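PDB 3QZ6: HpcH/HpaI aldolase, which belongs to the HpcH/HpaI aldolase/citrate lyase family and folds as a TIM barrel. Local coordinates for residues K14-N26 against L38-Y50. Sequence-based numbering, arbitrary orientation.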
loop_
_atom_site.group_PDB
_atom_site.type_symbol
_atom_site.label_atom_id
_atom_site.label_comp_id
_atom_site.label_asym_id
_atom_site.label_seq_id
_atom_site.Cartn_x
_atom_site.Cartn_y
_atom_site.Cartn_z
ATOM N N LYS A 14 -22.083 -11.095 -15.278
ATOM C CA LYS A 14 -20.701 -11.360 -14.887
ATOM C C LYS A 14 -20.492 -11.324 -13.378
ATOM O O LYS A 14 -21.167 -10.587 -12.657
ATOM C CB LYS A 14 -19.751 -10.336 -15.511
ATOM C CG LYS A 14 -19.646 -10.358 -17.029
ATOM C CD LYS A 14 -18.640 -9.295 -17.465
ATOM C CE LYS A 14 -18.474 -9.234 -18.975
ATOM N NZ LYS A 14 -17.976 -10.519 -19.525
ATOM N N SER A 15 -19.533 -12.113 -12.911
ATOM C CA SER A 15 -19.021 -11.981 -11.558
ATOM C C SER A 15 -17.965 -10.884 -11.578
ATOM O O SER A 15 -17.171 -10.812 -12.505
ATOM C CB SER A 15 -18.387 -13.292 -11.105
ATOM O OG SER A 15 -19.296 -14.369 -11.248
ATOM N N VAL A 16 -17.957 -10.017 -10.572
ATOM C CA VAL A 16 -16.968 -8.941 -10.533
ATOM C C VAL A 16 -16.267 -8.912 -9.187
ATOM O O VAL A 16 -16.842 -9.289 -8.166
ATOM C CB VAL A 16 -17.595 -7.568 -10.845
ATOM C CG1 VAL A 16 -18.165 -7.564 -12.260
ATOM C CG2 VAL A 16 -18.680 -7.227 -9.826
ATOM N N VAL A 17 -15.022 -8.460 -9.193
ATOM C CA VAL A 17 -14.171 -8.566 -8.023
ATOM C C VAL A 17 -13.626 -7.202 -7.607
ATOM O O VAL A 17 -13.114 -6.442 -8.438
ATOM C CB VAL A 17 -13.000 -9.539 -8.282
ATOM C CG1 VAL A 17 -12.266 -9.841 -6.985
ATOM C CG2 VAL A 17 -13.515 -10.844 -8.927
ATOM N N GLY A 18 -13.738 -6.906 -6.314
ATOM C CA GLY A 18 -13.301 -5.633 -5.774
ATOM C C GLY A 18 -12.586 -5.821 -4.452
ATOM O O GLY A 18 -12.530 -6.929 -3.907
ATOM N N THR A 19 -12.035 -4.736 -3.928
ATOM C CA THR A 19 -11.366 -4.783 -2.641
ATOM C C THR A 19 -11.619 -3.469 -1.908
ATOM O O THR A 19 -12.057 -2.487 -2.518
ATOM C CB THR A 19 -9.857 -5.058 -2.824
ATOM O OG1 THR A 19 -9.311 -5.588 -1.616
ATOM C CG2 THR A 19 -9.103 -3.780 -3.224
HETATM N N MSE A 20 -11.364 -3.446 -0.600
HETATM C CA MSE A 20 -11.513 -2.224 0.183
HETATM C C MSE A 20 -10.245 -1.363 0.086
HETATM O O MSE A 20 -9.137 -1.895 -0.007
HETATM C CB MSE A 20 -11.766 -2.557 1.656
HETATM C CG MSE A 20 -13.068 -3.313 1.938
HETATM SE SE MSE A 20 -14.608 -2.215 1.510
HETATM C CE MSE A 20 -14.115 -0.589 2.515
ATOM N N LEU A 21 -10.413 -0.040 0.117
ATOM C CA LEU A 21 -9.289 0.883 0.165
ATOM C C LEU A 21 -9.387 1.721 1.445
ATOM O O LEU A 21 -10.299 2.539 1.574
ATOM C CB LEU A 21 -9.299 1.811 -1.063
ATOM C CG LEU A 21 -8.019 2.640 -1.251
ATOM C CD1 LEU A 21 -6.920 1.748 -1.832
ATOM C CD2 LEU A 21 -8.242 3.876 -2.133
ATOM N N ASN A 22 -8.460 1.515 2.387
ATOM C CA ASN A 22 -8.500 2.214 3.673
ATOM C C ASN A 22 -7.287 3.083 3.962
ATOM O O ASN A 22 -7.382 4.047 4.735
ATOM C CB ASN A 22 -8.644 1.218 4.843
ATOM C CG ASN A 22 -10.019 0.606 4.920
ATOM O OD1 ASN A 22 -10.337 -0.319 4.173
ATOM N ND2 ASN A 22 -10.852 1.120 5.824
ATOM N N LEU A 23 -6.143 2.722 3.377
ATOM C CA LEU A 23 -4.892 3.411 3.668
ATOM C C LEU A 23 -4.370 4.228 2.489
ATOM O O LEU A 23 -4.177 5.447 2.585
ATOM C CB LEU A 23 -3.804 2.389 4.075
ATOM C CG LEU A 23 -2.376 2.945 4.233
ATOM C CD1 LEU A 23 -2.172 3.424 5.657
ATOM C CD2 LEU A 23 -1.288 1.897 3.867
ATOM N N VAL A 24 -4.107 3.550 1.378
ATOM C CA VAL A 24 -3.385 4.183 0.272
ATOM C C VAL A 24 -4.224 5.295 -0.355
ATOM O O VAL A 24 -5.425 5.106 -0.595
ATOM C CB VAL A 24 -2.974 3.138 -0.787
ATOM C CG1 VAL A 24 -2.184 3.809 -1.943
ATOM C CG2 VAL A 24 -2.136 2.019 -0.126
ATOM N N TYR A 25 -3.619 6.464 -0.586
ATOM C CA TYR A 25 -4.287 7.481 -1.420
ATOM C C TYR A 25 -3.474 7.891 -2.656
ATOM O O TYR A 25 -3.953 8.647 -3.497
ATOM C CB TYR A 25 -4.775 8.709 -0.614
ATOM C CG TYR A 25 -3.776 9.322 0.351
ATOM C CD1 TYR A 25 -3.671 8.865 1.657
ATOM C CD2 TYR A 25 -2.975 10.393 -0.032
ATOM C CE1 TYR A 25 -2.763 9.438 2.552
ATOM C CE2 TYR A 25 -2.071 10.976 0.857
ATOM C CZ TYR A 25 -1.975 10.492 2.146
ATOM O OH TYR A 25 -1.071 11.065 3.023
ATOM N N ASN A 26 -2.253 7.385 -2.781
ATOM C CA ASN A 26 -1.503 7.563 -4.037
ATOM C C ASN A 26 -2.365 7.016 -5.170
ATOM O O ASN A 26 -2.697 5.839 -5.169
ATOM C CB ASN A 26 -0.184 6.785 -3.980
ATOM C CG ASN A 26 0.651 6.975 -5.223
ATOM O OD1 ASN A 26 0.122 7.249 -6.295
ATOM N ND2 ASN A 26 1.970 6.818 -5.090
ATOM N N LEU A 38 -8.675 -6.313 -10.808
ATOM C CA LEU A 38 -9.871 -5.887 -10.064
ATOM C C LEU A 38 -10.830 -5.115 -10.963
ATOM O O LEU A 38 -10.402 -4.361 -11.828
ATOM C CB LEU A 38 -9.485 -5.036 -8.848
ATOM C CG LEU A 38 -8.832 -5.814 -7.699
ATOM C CD1 LEU A 38 -8.246 -4.884 -6.648
ATOM C CD2 LEU A 38 -9.835 -6.764 -7.071
ATOM N N ASP A 39 -12.128 -5.322 -10.770
ATOM C CA ASP A 39 -13.139 -4.543 -11.478
ATOM C C ASP A 39 -13.456 -3.218 -10.784
ATOM O O ASP A 39 -13.830 -2.245 -11.433
ATOM C CB ASP A 39 -14.426 -5.355 -11.597
ATOM C CG ASP A 39 -14.240 -6.581 -12.443
ATOM O OD1 ASP A 39 -14.127 -6.414 -13.669
ATOM O OD2 ASP A 39 -14.160 -7.690 -11.878
ATOM N N TYR A 40 -13.342 -3.198 -9.458
ATOM C CA TYR A 40 -13.725 -2.020 -8.689
ATOM C C TYR A 40 -13.005 -2.015 -7.346
ATOM O O TYR A 40 -12.357 -2.991 -6.970
ATOM C CB TYR A 40 -15.247 -1.989 -8.464
ATOM C CG TYR A 40 -15.751 -3.051 -7.498
ATOM C CD1 TYR A 40 -15.974 -2.755 -6.150
ATOM C CD2 TYR A 40 -15.998 -4.352 -7.932
ATOM C CE1 TYR A 40 -16.422 -3.725 -5.265
ATOM C CE2 TYR A 40 -16.443 -5.323 -7.057
ATOM C CZ TYR A 40 -16.657 -5.005 -5.726
ATOM O OH TYR A 40 -17.106 -5.976 -4.862
ATOM N N PHE A 41 -13.092 -0.901 -6.632
ATOM C CA PHE A 41 -12.682 -0.891 -5.241
ATOM C C PHE A 41 -13.551 0.092 -4.497
ATOM O O PHE A 41 -14.217 0.935 -5.104
ATOM C CB PHE A 41 -11.186 -0.557 -5.076
ATOM C CG PHE A 41 -10.799 0.792 -5.609
ATOM C CD1 PHE A 41 -10.860 1.918 -4.798
ATOM C CD2 PHE A 41 -10.363 0.932 -6.922
ATOM C CE1 PHE A 41 -10.489 3.162 -5.284
ATOM C CE2 PHE A 41 -9.994 2.164 -7.424
ATOM C CZ PHE A 41 -10.041 3.285 -6.608
ATOM N N ILE A 42 -13.564 -0.029 -3.177
ATOM C CA ILE A 42 -14.466 0.781 -2.382
ATOM C C ILE A 42 -13.657 1.631 -1.434
ATOM O O ILE A 42 -12.916 1.111 -0.604
ATOM C CB ILE A 42 -15.448 -0.088 -1.577
ATOM C CG1 ILE A 42 -16.134 -1.110 -2.498
ATOM C CG2 ILE A 42 -16.468 0.798 -0.845
ATOM C CD1 ILE A 42 -17.346 -1.785 -1.862
ATOM N N VAL A 43 -13.783 2.944 -1.575
ATOM C CA VAL A 43 -13.072 3.853 -0.693
ATOM C C VAL A 43 -13.822 3.908 0.635
ATOM O O VAL A 43 -15.026 4.167 0.658
ATOM C CB VAL A 43 -12.972 5.265 -1.299
ATOM C CG1 VAL A 43 -12.235 6.205 -0.334
ATOM C CG2 VAL A 43 -12.249 5.201 -2.665
ATOM N N ASP A 44 -13.118 3.659 1.735
ATOM C CA ASP A 44 -13.764 3.640 3.048
ATOM C C ASP A 44 -13.831 5.031 3.686
ATOM O O ASP A 44 -12.928 5.416 4.420
ATOM C CB ASP A 44 -13.036 2.689 3.989
ATOM C CG ASP A 44 -13.916 2.244 5.157
ATOM O OD1 ASP A 44 -14.959 2.890 5.378
ATOM O OD2 ASP A 44 -13.568 1.259 5.842
ATOM N N CYS A 45 -14.893 5.786 3.409
ATOM C CA CYS A 45 -15.061 7.093 4.042
ATOM C C CYS A 45 -15.819 6.987 5.355
ATOM O O CYS A 45 -16.054 7.986 6.030
ATOM C CB CYS A 45 -15.796 8.081 3.125
ATOM S SG CYS A 45 -14.767 8.760 1.815
ATOM N N GLU A 46 -16.235 5.785 5.706
ATOM C CA GLU A 46 -16.871 5.585 7.002
ATOM C C GLU A 46 -15.825 5.468 8.106
ATOM O O GLU A 46 -15.977 6.045 9.183
ATOM C CB GLU A 46 -17.759 4.336 6.986
ATOM C CG GLU A 46 -18.416 4.050 8.330
ATOM C CD GLU A 46 -19.329 2.841 8.282
ATOM O OE1 GLU A 46 -19.092 1.948 7.437
ATOM O OE2 GLU A 46 -20.288 2.791 9.080
ATOM N N HIS A 47 -14.756 4.728 7.834
ATOM C CA HIS A 47 -13.774 4.428 8.871
ATOM C C HIS A 47 -12.373 4.983 8.581
ATOM O O HIS A 47 -11.398 4.599 9.249
ATOM C CB HIS A 47 -13.649 2.908 9.058
ATOM C CG HIS A 47 -14.913 2.233 9.499
ATOM N ND1 HIS A 47 -15.575 2.574 10.663
ATOM C CD2 HIS A 47 -15.611 1.206 8.955
ATOM C CE1 HIS A 47 -16.636 1.797 10.804
ATOM N NE2 HIS A 47 -16.681 0.958 9.785
ATOM N N ALA A 48 -12.254 5.855 7.583
ATOM C CA ALA A 48 -10.945 6.418 7.244
ATOM C C ALA A 48 -11.045 7.869 6.810
ATOM O O ALA A 48 -12.136 8.429 6.744
ATOM C CB ALA A 48 -10.235 5.577 6.180
ATOM N N ALA A 49 -9.901 8.479 6.505
ATOM C CA ALA A 49 -9.840 9.934 6.420
ATOM C C ALA A 49 -9.948 10.512 5.013
ATOM O O ALA A 49 -9.671 11.685 4.830
ATOM C CB ALA A 49 -8.540 10.436 7.076
ATOM N N TYR A 50 -10.333 9.720 4.016
ATOM C CA TYR A 50 -10.252 10.205 2.626
ATOM C C TYR A 50 -10.991 11.527 2.405
ATOM O O TYR A 50 -12.118 11.675 2.844
ATOM C CB TYR A 50 -10.794 9.156 1.657
ATOM C CG TYR A 50 -9.880 7.967 1.539
ATOM C CD1 TYR A 50 -8.828 7.963 0.629
ATOM C CD2 TYR A 50 -10.058 6.852 2.354
ATOM C CE1 TYR A 50 -7.984 6.873 0.531
ATOM C CE2 TYR A 50 -9.220 5.758 2.255
ATOM C CZ TYR A 50 -8.190 5.776 1.352
ATOM O OH TYR A 50 -7.347 4.694 1.270
HETATM O O HOH W 1 -10.127 2.296 8.374
#
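The Tyr40 ring lies flat against Gly18. Gly18 CA sits over the centre of one ring face, 3.4 Å from the centroid, a CH-pi contact. Glycine has no side chain at this point, and this lets the ring come so close. Ile42 CG1 lies at the ring's edge, in plane. The Tyr50 ring has Val43 CG1 over one face, offset toward the rim. Asn22 CA and Val24 O lie at its edge. Tyr50 OH donates to Val24 O at 2.7 Å. The hydroxyl meets that oxygen from above the carbonyl plane, 48° out of it. Leu21 packs across Tyr50 at about a right angle, with its CG 3.3 Å from Tyr50 OH. With CG anti to the backbone N (chi1 -169°), Leu21 also runs beside Phe41, and its CD2 is 3.9 Å from Phe41 CE1.

These are the first two parallel strands of the eight-stranded TIM barrel, 16-21 and 40-44, joined through helix 29-35 as a beta-alpha-beta unit. Ile42 N bonds to Thr19 O, Leu21 N to Ile42 O, and Asp44 N to Leu21 O. Strand 232-237 flanks 16-21 on its other side and closes the barrel.

At the start of the strands, Asp39 OD2 takes Val17 N through its anti lone pair at 2.9 Å, while OD1 forms a salt bridge with Lys9. At the far end, Asn22 ND2 donates to Asp44 OD2 at 2.7 Å, 28° out of the carboxylate plane. Arg72 forms a salt bridge with the same oxygen. Asp44 OD1 accepts from His47 N in an Asx motif. A water takes a hydrogen bond from Asn22 ND2 and gives one to His47 O.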